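Local structure of solute-binding protein (Thermoactinomyces vulgaris, 2ZYO) at residues S130-Y135 / V262-L267. The protein binds maltodextrins such as maltotetraose, and probably cyclodextrins, probably as the solute-binding component of a carbohydrate uptake system. Residues are numbered along the deposited sequence; the frame is centred on the assembly and turned at random.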
loop_
_atom_site.group_PDB
_atom_site.type_symbol
_atom_site.label_atom_id
_atom_site.label_comp_id
_atom_site.label_asym_id
_atom_site.label_seq_id
_atom_site.Cartn_x
_atom_site.Cartn_y
_atom_site.Cartn_z
ATOM N N SER A 130 -0.022 -5.362 0.471
ATOM C CA SER A 130 0.429 -5.409 1.857
ATOM C C SER A 130 1.711 -6.217 1.919
ATOM O O SER A 130 1.932 -7.092 1.083
ATOM C CB SER A 130 -0.628 -6.080 2.741
ATOM O OG SER A 130 -0.128 -6.334 4.045
ATOM N N VAL A 131 2.553 -5.940 2.912
ATOM C CA VAL A 131 3.655 -6.854 3.209
ATOM C C VAL A 131 3.088 -8.150 3.784
ATOM O O VAL A 131 1.954 -8.188 4.268
ATOM C CB VAL A 131 4.729 -6.251 4.169
ATOM C CG1 VAL A 131 5.366 -5.008 3.562
ATOM C CG2 VAL A 131 4.156 -5.956 5.551
ATOM N N ALA A 132 3.879 -9.211 3.700
ATOM C CA ALA A 132 3.544 -10.495 4.308
ATOM C C ALA A 132 4.847 -11.238 4.526
ATOM O O ALA A 132 5.923 -10.693 4.253
ATOM C CB ALA A 132 2.601 -11.295 3.412
ATOM N N LEU A 133 4.763 -12.470 5.016
ATOM C CA LEU A 133 5.957 -13.284 5.200
ATOM C C LEU A 133 6.265 -14.030 3.908
ATOM O O LEU A 133 5.567 -14.983 3.546
ATOM C CB LEU A 133 5.795 -14.251 6.377
ATOM C CG LEU A 133 7.092 -14.870 6.911
ATOM C CD1 LEU A 133 7.953 -13.838 7.635
ATOM C CD2 LEU A 133 6.776 -16.041 7.821
ATOM N N ILE A 134 7.297 -13.569 3.206
ATOM C CA ILE A 134 7.754 -14.219 1.981
ATOM C C ILE A 134 8.904 -15.136 2.357
ATOM O O ILE A 134 9.862 -14.700 2.997
ATOM C CB ILE A 134 8.224 -13.198 0.922
ATOM C CG1 ILE A 134 7.122 -12.169 0.628
ATOM C CG2 ILE A 134 8.656 -13.912 -0.358
ATOM C CD1 ILE A 134 7.580 -10.995 -0.237
ATOM N N TYR A 135 8.812 -16.404 1.971
ATOM C CA TYR A 135 9.817 -17.377 2.386
ATOM C C TYR A 135 10.357 -18.255 1.263
ATOM O O TYR A 135 9.705 -18.453 0.238
ATOM C CB TYR A 135 9.326 -18.212 3.582
ATOM C CG TYR A 135 8.094 -19.064 3.346
ATOM C CD1 TYR A 135 8.209 -20.425 3.075
ATOM C CD2 TYR A 135 6.812 -18.517 3.436
ATOM C CE1 TYR A 135 7.084 -21.218 2.873
ATOM C CE2 TYR A 135 5.681 -19.301 3.237
ATOM C CZ TYR A 135 5.824 -20.649 2.958
ATOM O OH TYR A 135 4.708 -21.428 2.766
ATOM N N VAL A 262 9.217 -19.543 -4.099
ATOM C CA VAL A 262 8.664 -18.592 -3.138
ATOM C C VAL A 262 7.351 -19.066 -2.522
ATOM O O VAL A 262 6.437 -19.503 -3.226
ATOM C CB VAL A 262 8.449 -17.202 -3.807
ATOM C CG1 VAL A 262 7.827 -16.215 -2.838
ATOM C CG2 VAL A 262 9.764 -16.652 -4.352
ATOM N N GLY A 263 7.277 -18.981 -1.197
ATOM C CA GLY A 263 6.021 -19.134 -0.475
ATOM C C GLY A 263 5.646 -17.807 0.158
ATOM O O GLY A 263 6.518 -16.975 0.422
ATOM N N VAL A 264 4.351 -17.600 0.386
ATOM C CA VAL A 264 3.862 -16.389 1.052
ATOM C C VAL A 264 2.785 -16.733 2.078
ATOM O O VAL A 264 1.801 -17.405 1.759
ATOM C CB VAL A 264 3.302 -15.338 0.051
ATOM C CG1 VAL A 264 2.926 -14.050 0.778
ATOM C CG2 VAL A 264 4.309 -15.039 -1.056
ATOM N N ALA A 265 2.981 -16.261 3.304
ATOM C CA ALA A 265 2.016 -16.467 4.380
ATOM C C ALA A 265 1.741 -15.150 5.099
ATOM O O ALA A 265 2.567 -14.237 5.049
ATOM C CB ALA A 265 2.542 -17.512 5.359
ATOM N N PRO A 266 0.579 -15.042 5.777
ATOM C CA PRO A 266 0.360 -13.855 6.601
ATOM C C PRO A 266 1.397 -13.809 7.712
ATOM O O PRO A 266 1.962 -14.847 8.068
ATOM C CB PRO A 266 -1.027 -14.085 7.212
ATOM C CG PRO A 266 -1.656 -15.142 6.394
ATOM C CD PRO A 266 -0.558 -15.977 5.832
ATOM N N LEU A 267 1.651 -12.620 8.249
ATOM C CA LEU A 267 2.537 -12.495 9.401
ATOM C C LEU A 267 1.965 -13.286 10.574
ATOM O O LEU A 267 0.744 -13.322 10.759
ATOM C CB LEU A 267 2.729 -11.028 9.788
ATOM C CG LEU A 267 3.364 -10.095 8.750
ATOM C CD1 LEU A 267 3.472 -8.689 9.313
ATOM C CD2 LEU A 267 4.732 -10.602 8.300
HETATM O O HOH W 1 2.177 -20.130 2.828
#
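Tyr-135 lays its phenol ring across the backbone of Gly-263, its partner in an antiparallel hydrogen-bonded pair. The first torsion sets CG between the backbone N and the carbonyl carbon (chi1 62°), which swings the ring over the neighbouring strand. Gly-263 CA then sits over one ring face in a CH-pi contact, 3.8 Å from the ring centroid, and a CB on this residue would run into Tyr-135 CZ. Tyr-135 CE2 comes 4.2 Å from Ala-265 CB, while Tyr-135 OH and Val-264 O share a bridging water, 2.8 Å from the hydroxyl. An alanine in place of Tyr-135 would probably uncover the Gly-263 backbone and leave that water without its phenol partner. Tyr-135 N donates to Gly-263 O almost straight (171°), and Gly-263 N returns the bond to Tyr-135 O. Leu-133 and Ala-265 form the next such pair, Leu-133 N reaching Ala-265 O at 2.8 Å nearly along the C=O axis. Beyond the last bridge, Leu-267 turns its CD2 back to 3.8 Å from both Leu-133 N and Ala-132 C. On the sheet face of Ile-134 and Val-264, Ile-134 CG2 presses tightly on Val-262 CG1 at 3.5 Å, and Ala-132 CB meets Val-264 CG1. This is structural strand pairing in a periplasmic-binding-protein fold, the Ile-134 side chain about 11 Å from a bound glucose. It joins strand 262-265 to strand 120-136; Ala-132 and Ile-134 bond through their backbones to strand 242-247, while helix 252-257 packs on Ile-134 and Val-262, and Phe-340 of helix 338-344 on Ala-132 and Ile-134.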